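Side-chain contacts in DUF4847 domain-containing protein (Bacteroides vulgatus, PDB 4ZGF), which is of unknown function but binds calcium and belongs to a lipocalin-like family of the calycin clan: residues E4-G9 against G77-D82; V14-K19 against N103-A108; L50-G55 against T99-E104; F114-G117 against L122-A125. One frame throughout, in Å; residues are numbered along the deposited sequence. Where two conformers were deposited one is given.

Starting at the N terminus, helix 2-6 leads the chain into contact 1, which closes a long loop by laying that helix on strand 73-82. Contact 2 starts before that loop is complete and ends beyond it, so the two cross; it ties strand 11-21 to helix 100-111. Contact 3 begins later still, at the end of helix 40-54, and also crosses contact 1. It lands on the first turn of helix 100-111, sharing Asn103 and Glu104 with contact 2, so this one helix meets both a strand and another helix. Contact 4 follows in series as a local hairpin, whose Tyr115 meets the Phe6 ring of contact 1.

Contact 1 (E4-G9 against G77-D82); sequences EIFASG and GTWQAD
Phe6 and Trp79 form the dense part of this contact, with Ala81 two residues further along the strand filling in beside them. The CB of Phe6 sits 3.6 Å from Trp79 CH2, and the start of its ring presses on the far corner of the indole, with Phe6 CG 3.7 Å from Trp79 CZ3. The two ring planes differ by only 24°, but they are slid well apart: the Phe6 centroid lies 5.0 Å from that of the indole six-membered ring. One face of Phe6 therefore meets Trp79 CE3 near its rim, which is much less than a full stack. Further out on the phenyl ring, Phe6 CE1 reaches the methyl Ala81 CB at 3.8 Å. Phe60 adds edge-to-face contacts to both rings, and the indole nitrogen, Trp79 NE1, is satisfied by the carbonyl of Lys61.

The other sides are looser and more polar. Thr78 and Gln80 alternate to the opposite side of the strand, where Thr78 OG1 bonds to Asn91, as does Gln80 in one conformer. Where the helix gives way at Ala7, Ser8 OG donates to Ile5 O at 2.7 Å. Asp82, at the strand's end, turns to a calcium ion that Asp85 also binds. Across the segments the grip is entirely apolar, so this contact contributes burial of apolar surface, not polar bonds, to the seating of helix 2-6 on the sheet.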
loop_
_atom_site.group_PDB
_atom_site.type_symbol
_atom_site.label_atom_id
_atom_site.label_comp_id
_atom_site.label_asym_id
_atom_site.label_seq_id
_atom_site.Cartn_x
_atom_site.Cartn_y
_atom_site.Cartn_z
ATOM N N GLU A 4 1.241 0.434 -17.535
ATOM C CA GLU A 4 0.908 -0.953 -17.622
ATOM C C GLU A 4 0.858 -1.641 -16.262
ATOM O O GLU A 4 0.055 -2.581 -16.122
ATOM C CB GLU A 4 1.810 -1.648 -18.631
ATOM C CG GLU A 4 1.541 -1.181 -20.067
ATOM C CD GLU A 4 2.541 -1.712 -21.065
ATOM O OE1 GLU A 4 2.797 -2.936 -21.070
ATOM O OE2 GLU A 4 3.053 -0.906 -21.850
ATOM N N ILE A 5 1.623 -1.139 -15.253
ATOM C CA ILE A 5 1.498 -1.659 -13.875
ATOM C C ILE A 5 0.584 -0.773 -13.010
ATOM O O ILE A 5 -0.320 -1.271 -12.331
ATOM C CB ILE A 5 2.852 -1.947 -13.181
ATOM C CG1 ILE A 5 2.662 -2.364 -11.726
ATOM C CG2 ILE A 5 3.836 -0.810 -13.273
ATOM C CD1 ILE A 5 3.770 -3.231 -11.122
ATOM N N PHE A 6 0.802 0.526 -13.007
ATOM C CA PHE A 6 0.012 1.372 -12.091
ATOM C C PHE A 6 -1.469 1.432 -12.463
ATOM O O PHE A 6 -2.305 1.293 -11.561
ATOM C CB PHE A 6 0.608 2.780 -11.969
ATOM C CG PHE A 6 1.808 2.808 -11.071
ATOM C CD1 PHE A 6 3.088 2.518 -11.539
ATOM C CD2 PHE A 6 1.655 3.081 -9.744
ATOM C CE1 PHE A 6 4.175 2.512 -10.673
ATOM C CE2 PHE A 6 2.731 3.074 -8.874
ATOM C CZ PHE A 6 3.987 2.773 -9.337
ATOM N N ALA A 7 -1.773 1.644 -13.744
ATOM C CA ALA A 7 -3.151 1.911 -14.176
ATOM C C ALA A 7 -3.824 0.643 -14.705
ATOM O O ALA A 7 -4.431 0.620 -15.777
ATOM C CB ALA A 7 -3.163 3.035 -15.210
ATOM N N SER A 8 -3.697 -0.432 -13.951
ATOM C CA SER A 8 -4.111 -1.772 -14.334
ATOM C C SER A 8 -5.327 -2.293 -13.591
ATOM O O SER A 8 -5.552 -3.525 -13.543
ATOM C CB SER A 8 -2.937 -2.696 -14.115
ATOM O OG SER A 8 -2.572 -2.680 -12.737
ATOM N N GLY A 9 -6.088 -1.387 -13.005
ATOM C CA GLY A 9 -7.259 -1.767 -12.201
ATOM C C GLY A 9 -7.054 -1.378 -10.743
ATOM O O GLY A 9 -5.953 -1.063 -10.299
ATOM N N GLY A 77 -5.139 12.607 -5.392
ATOM C CA GLY A 77 -3.874 13.272 -5.663
ATOM C C GLY A 77 -3.376 12.977 -7.047
ATOM O O GLY A 77 -4.129 12.648 -7.952
ATOM N N THR A 78 -2.064 13.153 -7.193
ATOM C CA THR A 78 -1.393 12.936 -8.452
ATOM C C THR A 78 -0.227 11.969 -8.247
ATOM O O THR A 78 0.211 11.734 -7.114
ATOM C CB THR A 78 -0.914 14.261 -9.081
ATOM O OG1 THR A 78 0.083 14.808 -8.225
ATOM C CG2 THR A 78 -2.071 15.247 -9.206
ATOM N N TRP A 79 0.261 11.432 -9.358
ATOM C CA TRP A 79 1.364 10.500 -9.310
ATOM C C TRP A 79 2.130 10.544 -10.585
ATOM O O TRP A 79 1.606 10.813 -11.670
ATOM C CB TRP A 79 0.856 9.054 -9.036
ATOM C CG TRP A 79 0.089 8.469 -10.170
ATOM C CD1 TRP A 79 -1.204 8.746 -10.510
ATOM C CD2 TRP A 79 0.601 7.605 -11.209
ATOM N NE1 TRP A 79 -1.534 8.089 -11.688
ATOM C CE2 TRP A 79 -0.447 7.391 -12.132
ATOM C CE3 TRP A 79 1.826 6.973 -11.427
ATOM C CZ2 TRP A 79 -0.290 6.588 -13.259
ATOM C CZ3 TRP A 79 1.973 6.179 -12.559
ATOM C CH2 TRP A 79 0.925 6.001 -13.460
ATOM N N GLN A 80 3.420 10.226 -10.451
ATOM C CA GLN A 80 4.339 10.073 -11.588
ATOM C C GLN A 80 5.217 8.860 -11.323
ATOM O O GLN A 80 5.545 8.591 -10.171
ATOM C CB GLN A 80 5.186 11.371 -11.739
ATOM C CG GLN A 80 4.411 12.695 -11.833
ATOM C CD GLN A 80 3.968 13.335 -10.509
ATOM O OE1 GLN A 80 4.702 13.304 -9.476
ATOM N NE2 GLN A 80 2.755 13.946 -10.524
ATOM N N ALA A 81 5.601 8.118 -12.356
ATOM C CA ALA A 81 6.544 7.033 -12.203
ATOM C C ALA A 81 7.484 7.025 -13.381
ATOM O O ALA A 81 7.180 7.529 -14.470
ATOM C CB ALA A 81 5.815 5.705 -12.056
ATOM N N ASP A 82 8.661 6.461 -13.159
ATOM C CA ASP A 82 9.688 6.328 -14.181
ATOM C C ASP A 82 10.017 4.854 -14.328
ATOM O O ASP A 82 10.581 4.245 -13.392
ATOM C CB ASP A 82 10.898 7.152 -13.786
ATOM C CG ASP A 82 11.985 7.178 -14.845
ATOM O OD1 ASP A 82 11.940 6.391 -15.810
ATOM O OD2 ASP A 82 12.862 8.045 -14.700
#

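Contact 2 (V14-K19 against N103-A108); sequences VDFYGK and NEFIEA
Phe16, on a strand of the antiparallel calycin-like sheet, pushes the edge of its ring against helix 100-111, with the Glu104 side chain over one face. Strand and helix axes stay 10.8 Å apart, and the phenyl ring bridges much of that gap. On the covered face, Glu104 CG makes a CH-pi contact, 4.1 Å from the centroid of the Phe16 ring and 23° off the normal, displaced toward the CE2 and CZ side. Glu104 leaves the helix with CG anti to the backbone N (chi1 -175°) and runs on extended, which carries its carboxylate across the same ring. There the two planes lie stacked, only 13° apart, with Glu104 OE2 4.1 Å from Phe16 CG.

The charged end is held from outside the contact: Tyr31 OH hydrogen-bonds to OE1, and Lys30 NZ forms a salt bridge with OE2. These bonds should keep the carboxylate in place over the ring.

The edge of Phe16 meets the helix itself. Its CZ points at the backbone of Phe105, 3.8 Å from Phe105 CA, and Ala108 CB lies near the ring plane beside CE2. Just before Phe16, Val14 and Asp15 form a classic beta bulge opposite Gln134. Asp15 OD1 accepts from Tyr31 N and, at 2.8 Å, from Phe16 N.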
loop_
_atom_site.group_PDB
_atom_site.type_symbol
_atom_site.label_atom_id
_atom_site.label_comp_id
_atom_site.label_asym_id
_atom_site.label_seq_id
_atom_site.Cartn_x
_atom_site.Cartn_y
_atom_site.Cartn_z
ATOM N N VAL A 14 -2.909 -5.489 0.739
ATOM C CA VAL A 14 -2.629 -6.811 1.319
ATOM C C VAL A 14 -2.088 -6.635 2.735
ATOM O O VAL A 14 -2.693 -7.108 3.704
ATOM C CB VAL A 14 -1.687 -7.627 0.417
ATOM C CG1 VAL A 14 -1.333 -8.959 1.068
ATOM C CG2 VAL A 14 -2.299 -7.835 -0.951
ATOM N N ASP A 15 -0.933 -5.975 2.891
ATOM C CA ASP A 15 -0.363 -5.726 4.231
ATOM C C ASP A 15 0.778 -4.729 4.062
ATOM O O ASP A 15 1.167 -4.353 2.936
ATOM C CB ASP A 15 0.150 -7.056 4.864
ATOM C CG ASP A 15 0.085 -7.136 6.390
ATOM O OD1 ASP A 15 0.109 -6.080 7.058
ATOM O OD2 ASP A 15 0.056 -8.294 6.884
ATOM N N PHE A 16 1.270 -4.321 5.223
ATOM C CA PHE A 16 2.528 -3.573 5.367
ATOM C C PHE A 16 3.597 -4.573 5.726
ATOM O O PHE A 16 3.354 -5.457 6.537
ATOM C CB PHE A 16 2.373 -2.530 6.476
ATOM C CG PHE A 16 1.345 -1.463 6.196
ATOM C CD1 PHE A 16 0.007 -1.676 6.480
ATOM C CD2 PHE A 16 1.709 -0.220 5.680
ATOM C CE1 PHE A 16 -0.957 -0.698 6.237
ATOM C CE2 PHE A 16 0.757 0.768 5.459
ATOM C CZ PHE A 16 -0.558 0.533 5.743
ATOM N N TYR A 17 4.779 -4.460 5.125
ATOM C CA TYR A 17 5.832 -5.442 5.298
ATOM C C TYR A 17 7.064 -4.787 5.893
ATOM O O TYR A 17 7.453 -3.681 5.493
ATOM C CB TYR A 17 6.195 -6.083 3.946
ATOM C CG TYR A 17 5.095 -7.005 3.427
ATOM C CD1 TYR A 17 3.903 -6.498 2.952
ATOM C CD2 TYR A 17 5.251 -8.379 3.442
ATOM C CE1 TYR A 17 2.886 -7.319 2.520
ATOM C CE2 TYR A 17 4.253 -9.227 2.981
ATOM C CZ TYR A 17 3.070 -8.699 2.537
ATOM O OH TYR A 17 2.019 -9.477 2.102
ATOM N N GLY A 18 7.677 -5.465 6.845
ATOM C CA GLY A 18 8.912 -5.015 7.465
ATOM C C GLY A 18 10.023 -6.009 7.271
ATOM O O GLY A 18 9.866 -7.077 6.687
ATOM N N LYS A 19 11.213 -5.654 7.754
ATOM C CA LYS A 19 12.391 -6.526 7.612
ATOM C C LYS A 19 12.540 -6.926 6.153
ATOM O O LYS A 19 12.825 -8.096 5.842
ATOM C CB LYS A 19 12.306 -7.801 8.491
ATOM C CG LYS A 19 12.155 -7.538 9.978
ATOM C CD LYS A 19 12.083 -8.833 10.800
ATOM C CE LYS A 19 11.608 -8.594 12.235
ATOM N NZ LYS A 19 11.459 -9.858 13.027
ATOM N N ASN A 103 -3.210 7.116 8.795
ATOM C CA ASN A 103 -1.937 7.822 8.870
ATOM C C ASN A 103 -0.797 6.892 8.411
ATOM O O ASN A 103 0.107 7.316 7.696
ATOM C CB ASN A 103 -1.687 8.312 10.303
ATOM C CG ASN A 103 -2.746 9.294 10.814
ATOM O OD1 ASN A 103 -3.567 9.803 10.067
ATOM N ND2 ASN A 103 -2.753 9.505 12.125
ATOM N N GLU A 104 -0.861 5.623 8.808
ATOM C CA GLU A 104 0.136 4.651 8.409
ATOM C C GLU A 104 0.141 4.468 6.871
ATOM O O GLU A 104 1.202 4.400 6.233
ATOM C CB GLU A 104 -0.120 3.344 9.147
ATOM C CG GLU A 104 0.916 2.287 8.902
ATOM C CD GLU A 104 0.687 1.044 9.730
ATOM O OE1 GLU A 104 -0.426 0.817 10.228
ATOM O OE2 GLU A 104 1.632 0.270 9.875
ATOM N N PHE A 105 -1.056 4.351 6.293
ATOM C CA PHE A 105 -1.186 4.184 4.847
ATOM C C PHE A 105 -0.673 5.410 4.089
ATOM O O PHE A 105 0.089 5.309 3.112
ATOM C CB PHE A 105 -2.649 3.902 4.515
ATOM C CG PHE A 105 -2.923 3.731 3.056
ATOM C CD1 PHE A 105 -2.692 2.534 2.422
ATOM C CD2 PHE A 105 -3.356 4.817 2.277
ATOM C CE1 PHE A 105 -2.969 2.356 1.063
ATOM C CE2 PHE A 105 -3.632 4.648 0.925
ATOM C CZ PHE A 105 -3.434 3.409 0.326
ATOM N N ILE A 106 -1.121 6.592 4.524
ATOM C CA ILE A 106 -0.737 7.832 3.863
ATOM C C ILE A 106 0.780 8.037 3.942
ATOM O O ILE A 106 1.403 8.434 2.955
ATOM C CB ILE A 106 -1.543 9.021 4.473
ATOM C CG1 ILE A 106 -3.023 8.897 4.090
ATOM C CG2 ILE A 106 -0.992 10.364 4.009
ATOM C CD1 ILE A 106 -3.945 9.743 4.988
ATOM N N GLU A 107 1.377 7.725 5.085
ATOM C CA GLU A 107 2.814 7.851 5.213
ATOM C C GLU A 107 3.540 6.884 4.282
ATOM O O GLU A 107 4.513 7.257 3.620
ATOM C CB GLU A 107 3.209 7.633 6.670
ATOM C CG GLU A 107 4.679 7.860 6.979
ATOM C CD GLU A 107 5.163 9.360 6.991
ATOM O OE1 GLU A 107 4.470 10.393 6.626
ATOM O OE2 GLU A 107 6.375 9.476 7.253
ATOM N N ALA A 108 3.079 5.634 4.187
ATOM C CA ALA A 108 3.711 4.686 3.275
ATOM C C ALA A 108 3.655 5.177 1.840
ATOM O O ALA A 108 4.634 5.058 1.091
ATOM C CB ALA A 108 3.084 3.303 3.409
#

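Contact 3 (L50-G55 against T99-E104); sequences LDIIHG and TSYNNE. With ACT (acetate ion), chain J.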
loop_
_atom_site.group_PDB
_atom_site.type_symbol
_atom_site.label_atom_id
_atom_site.label_comp_id
_atom_site.label_asym_id
_atom_site.label_seq_id
_atom_site.Cartn_x
_atom_site.Cartn_y
_atom_site.Cartn_z
ATOM N N LEU A 50 -6.553 -6.102 10.197
ATOM C CA LEU A 50 -6.692 -6.669 8.857
ATOM C C LEU A 50 -8.027 -6.289 8.235
ATOM O O LEU A 50 -8.077 -5.919 7.051
ATOM C CB LEU A 50 -6.538 -8.192 8.909
ATOM C CG LEU A 50 -5.116 -8.684 9.116
ATOM C CD1 LEU A 50 -5.142 -10.164 9.468
ATOM C CD2 LEU A 50 -4.240 -8.432 7.903
ATOM N N ASP A 51 -9.122 -6.396 8.984
ATOM C CA ASP A 51 -10.407 -6.055 8.393
ATOM C C ASP A 51 -10.448 -4.592 7.978
ATOM O O ASP A 51 -10.990 -4.231 6.920
ATOM C CB ASP A 51 -11.525 -6.453 9.326
ATOM C CG ASP A 51 -12.883 -6.304 8.699
ATOM O OD1 ASP A 51 -13.094 -6.798 7.584
ATOM O OD2 ASP A 51 -13.715 -5.607 9.293
ATOM N N ILE A 52 -9.834 -3.718 8.777
ATOM C CA ILE A 52 -9.772 -2.291 8.424
ATOM C C ILE A 52 -8.933 -2.061 7.152
ATOM O O ILE A 52 -9.389 -1.459 6.175
ATOM C CB ILE A 52 -9.256 -1.445 9.595
ATOM C CG1 ILE A 52 -10.303 -1.422 10.716
ATOM C CG2 ILE A 52 -8.897 -0.039 9.132
ATOM C CD1 ILE A 52 -9.806 -0.921 12.048
ATOM N N ILE A 53 -7.686 -2.550 7.158
ATOM C CA ILE A 53 -6.790 -2.185 6.049
ATOM C C ILE A 53 -7.182 -2.888 4.756
ATOM O O ILE A 53 -6.886 -2.400 3.667
ATOM C CB ILE A 53 -5.296 -2.406 6.373
ATOM C CG1 ILE A 53 -4.921 -3.884 6.421
ATOM C CG2 ILE A 53 -4.925 -1.606 7.611
ATOM C CD1 ILE A 53 -3.440 -4.157 6.628
ATOM N N HIS A 54 -7.885 -4.033 4.856
ATOM C CA HIS A 54 -8.367 -4.665 3.646
ATOM C C HIS A 54 -9.386 -3.809 2.890
ATOM O O HIS A 54 -9.571 -4.000 1.684
ATOM C CB HIS A 54 -8.961 -6.036 3.934
ATOM C CG HIS A 54 -7.948 -7.047 4.325
ATOM N ND1 HIS A 54 -8.323 -8.201 4.973
ATOM C CD2 HIS A 54 -6.615 -7.136 4.128
ATOM C CE1 HIS A 54 -7.269 -8.964 5.166
ATOM N NE2 HIS A 54 -6.217 -8.353 4.674
ATOM N N GLY A 55 -10.032 -2.876 3.594
ATOM C CA GLY A 55 -10.904 -1.912 2.946
ATOM C C GLY A 55 -10.188 -0.791 2.219
ATOM O O GLY A 55 -10.850 0.035 1.577
ATOM N N THR A 99 -7.091 8.774 11.010
ATOM C CA THR A 99 -7.164 7.637 11.957
ATOM C C THR A 99 -5.738 7.071 12.004
ATOM O O THR A 99 -4.919 7.376 11.160
ATOM C CB THR A 99 -8.095 6.533 11.484
ATOM O OG1 THR A 99 -7.497 5.915 10.344
ATOM C CG2 THR A 99 -9.472 7.026 11.156
ATOM N N SER A 100 -5.481 6.201 12.959
ATOM C CA SER A 100 -4.143 5.627 13.073
ATOM C C SER A 100 -3.757 4.851 11.794
ATOM O O SER A 100 -2.666 5.005 11.240
ATOM C CB SER A 100 -4.051 4.727 14.308
ATOM O OG SER A 100 -4.959 3.651 14.199
ATOM N N TYR A 101 -4.669 4.003 11.315
ATOM C CA TYR A 101 -4.395 3.211 10.130
ATOM C C TYR A 101 -4.309 4.078 8.881
ATOM O O TYR A 101 -3.498 3.824 7.994
ATOM C CB TYR A 101 -5.410 2.085 9.943
ATOM C CG TYR A 101 -5.467 1.153 11.115
ATOM C CD1 TYR A 101 -4.444 0.233 11.321
ATOM C CD2 TYR A 101 -6.497 1.229 12.059
ATOM C CE1 TYR A 101 -4.465 -0.632 12.411
ATOM C CE2 TYR A 101 -6.518 0.376 13.154
ATOM C CZ TYR A 101 -5.495 -0.555 13.304
ATOM O OH TYR A 101 -5.435 -1.425 14.404
ATOM N N ASN A 102 -5.160 5.109 8.793
ATOM C CA ASN A 102 -5.044 6.027 7.663
ATOM C C ASN A 102 -3.668 6.669 7.635
ATOM O O ASN A 102 -3.067 6.829 6.576
ATOM C CB ASN A 102 -6.085 7.148 7.741
ATOM C CG ASN A 102 -7.479 6.746 7.334
ATOM O OD1 ASN A 102 -7.741 5.588 6.970
ATOM N ND2 ASN A 102 -8.392 7.711 7.359
ATOM N N ASN A 103 -3.210 7.116 8.795
ATOM C CA ASN A 103 -1.937 7.822 8.870
ATOM C C ASN A 103 -0.797 6.892 8.411
ATOM O O ASN A 103 0.107 7.316 7.696
ATOM C CB ASN A 103 -1.687 8.312 10.303
ATOM C CG ASN A 103 -2.746 9.294 10.814
ATOM O OD1 ASN A 103 -3.567 9.803 10.067
ATOM N ND2 ASN A 103 -2.753 9.505 12.125
ATOM N N GLU A 104 -0.861 5.623 8.808
ATOM C CA GLU A 104 0.136 4.651 8.409
ATOM C C GLU A 104 0.141 4.468 6.871
ATOM O O GLU A 104 1.202 4.400 6.233
ATOM C CB GLU A 104 -0.120 3.344 9.147
ATOM C CG GLU A 104 0.916 2.287 8.902
ATOM C CD GLU A 104 0.687 1.044 9.730
ATOM O OE1 GLU A 104 -0.426 0.817 10.228
ATOM O OE2 GLU A 104 1.632 0.270 9.875
HETATM C C ACT J . -11.181 -9.536 6.251
HETATM O O ACT J . -12.426 -9.721 6.410
HETATM O OXT ACT J . -10.857 -8.560 5.739
HETATM C CH3 ACT J . -10.166 -10.559 6.710
#
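Tyr101 reaches from the first turn of helix 100-111 to the last turn of helix 40-54, where Ile52 and Ile53 receive it. At its root, Tyr101 CB touches Ile52 CG2 at 4.2 Å. The same methyl stays beside the start of the ring, 4.1 Å from Tyr101 CG. Beyond that the ring divides its contacts. On one branch Tyr101 CD1 meets Ile53 CG2 at 4.2 Å; on the other, CD2 and then CE2 run along the end of Ile52, with Tyr101 CE2 3.7 Å from Ile52 CD1. With CG anti to the carbonyl carbon (chi1 -58°), the tyrosine is laid across the two isoleucines, each of which crosses it at about a right angle. Gln71, from a loop, touches both Ile52 and Tyr101.

Round the far side of helix 40-54, His54 ND1 donates an almost straight bond of 2.7 Å to OXT of an acetate ion, probably taken up from the crystallisation liquor.

Just before Tyr101 in the chain, Thr99 takes the N-cap position, and its OG1 accepts from Asn102 N at 2.9 Å. The whole is a small apolar helix-helix junction, built on the first turn of a helix with a threonine N-cap.

Contact 4 (F114-G117 against L122-A125); sequences FYQG and LLLA
Phe114 and Ala125 exchange two backbone hydrogen bonds: Phe114 N gives to Ala125 O at 3.0 Å, and Ala125 N returns to Phe114 O at 2.9 Å. Two residues along the first strand, Gln116 pairs with Leu123 in the same way, with Gln116 N to Leu123 O at 3.1 Å and Leu123 N to Gln116 O at 2.9 Å. Between these hydrogen-bonded pairs sits the non-hydrogen-bonded pair Tyr115 and Leu124. Here the alpha carbons draw close enough for CA-H...O contacts, the shorter from Tyr115 CA to Leu123 O at 3.2 Å.

Side chains pack on each face. Tyr115 CB lies 3.7 Å from Leu124 CD2, while its ring swings away from the neighbouring strand and meets Phe6 edge to face. Leu122 CD1 leans toward the same CB. On the opposite face, Gln116 CG rests 4.1 Å from Leu123 CB; the Gln116 side chain runs on extended, and its NE2 bonds to Trp22 O. Gly117 and Leu122 form another non-hydrogen-bonded pair, Gly117 CA 4.4 Å from Leu122 CA.

Leu124 also touches Ile133 and Phe135, since strand 121-125 pairs with strand 132-136. This is a regular antiparallel beta hairpin, continued as a meander into the curled sheet of the lipocalin-like fold.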
loop_
_atom_site.group_PDB
_atom_site.type_symbol
_atom_site.label_atom_id
_atom_site.label_comp_id
_atom_site.label_asym_id
_atom_site.label_seq_id
_atom_site.Cartn_x
_atom_site.Cartn_y
_atom_site.Cartn_z
ATOM N N PHE A 114 10.333 3.695 -4.652
ATOM C CA PHE A 114 10.621 2.575 -5.520
ATOM C C PHE A 114 9.387 1.690 -5.645
ATOM O O PHE A 114 8.623 1.557 -4.685
ATOM C CB PHE A 114 11.776 1.740 -4.958
ATOM C CG PHE A 114 13.038 2.516 -4.755
ATOM C CD1 PHE A 114 13.665 3.145 -5.818
ATOM C CD2 PHE A 114 13.575 2.675 -3.483
ATOM C CE1 PHE A 114 14.822 3.871 -5.638
ATOM C CE2 PHE A 114 14.741 3.403 -3.319
ATOM C CZ PHE A 114 15.335 3.996 -4.377
ATOM N N TYR A 115 9.233 1.067 -6.801
ATOM C CA TYR A 115 8.171 0.088 -6.965
ATOM C C TYR A 115 8.674 -1.147 -7.669
ATOM O O TYR A 115 9.685 -1.133 -8.371
ATOM C CB TYR A 115 6.963 0.680 -7.746
ATOM C CG TYR A 115 7.205 0.884 -9.228
ATOM C CD1 TYR A 115 6.960 -0.142 -10.136
ATOM C CD2 TYR A 115 7.710 2.073 -9.719
ATOM C CE1 TYR A 115 7.227 0.010 -11.480
ATOM C CE2 TYR A 115 7.957 2.244 -11.076
ATOM C CZ TYR A 115 7.744 1.210 -11.963
ATOM O OH TYR A 115 8.008 1.375 -13.306
ATOM N N GLN A 116 7.929 -2.234 -7.481
ATOM C CA GLN A 116 8.078 -3.400 -8.332
ATOM C C GLN A 116 6.733 -4.111 -8.345
ATOM O O GLN A 116 5.896 -3.934 -7.459
ATOM C CB GLN A 116 9.197 -4.332 -7.851
ATOM C CG GLN A 116 8.975 -4.968 -6.491
ATOM C CD GLN A 116 10.183 -5.796 -6.049
ATOM O OE1 GLN A 116 10.608 -6.719 -6.776
ATOM N NE2 GLN A 116 10.743 -5.484 -4.890
ATOM N N GLY A 117 6.498 -4.920 -9.340
ATOM C CA GLY A 117 5.292 -5.721 -9.336
ATOM C C GLY A 117 5.046 -6.403 -10.621
ATOM O O GLY A 117 5.918 -6.454 -11.488
ATOM N N LEU A 122 1.552 -5.216 -6.535
ATOM C CA LEU A 122 2.292 -3.935 -6.585
ATOM C C LEU A 122 2.909 -3.726 -5.220
ATOM O O LEU A 122 2.195 -3.781 -4.205
ATOM C CB LEU A 122 1.350 -2.773 -6.938
ATOM C CG LEU A 122 1.995 -1.392 -6.947
ATOM C CD1 LEU A 122 3.068 -1.247 -8.004
ATOM C CD2 LEU A 122 0.901 -0.343 -7.126
ATOM N N LEU A 123 4.217 -3.482 -5.195
ATOM C CA LEU A 123 4.961 -3.203 -3.948
ATOM C C LEU A 123 5.548 -1.799 -4.061
ATOM O O LEU A 123 6.172 -1.480 -5.081
ATOM C CB LEU A 123 6.111 -4.195 -3.711
ATOM C CG LEU A 123 5.774 -5.652 -3.393
ATOM C CD1 LEU A 123 5.147 -6.378 -4.554
ATOM C CD2 LEU A 123 7.063 -6.359 -2.993
ATOM N N LEU A 124 5.359 -0.997 -3.005
ATOM C CA LEU A 124 5.899 0.356 -2.951
ATOM C C LEU A 124 6.789 0.502 -1.727
ATOM O O LEU A 124 6.328 0.243 -0.608
ATOM C CB LEU A 124 4.790 1.388 -2.844
ATOM C CG LEU A 124 3.708 1.354 -3.934
ATOM C CD1 LEU A 124 2.670 2.439 -3.663
ATOM C CD2 LEU A 124 4.285 1.513 -5.353
ATOM N N ALA A 125 8.038 0.928 -1.921
ATOM C CA ALA A 125 9.034 1.025 -0.840
ATOM C C ALA A 125 9.575 2.438 -0.730
ATOM O O ALA A 125 9.766 3.117 -1.748
ATOM C CB ALA A 125 10.215 0.084 -1.100
#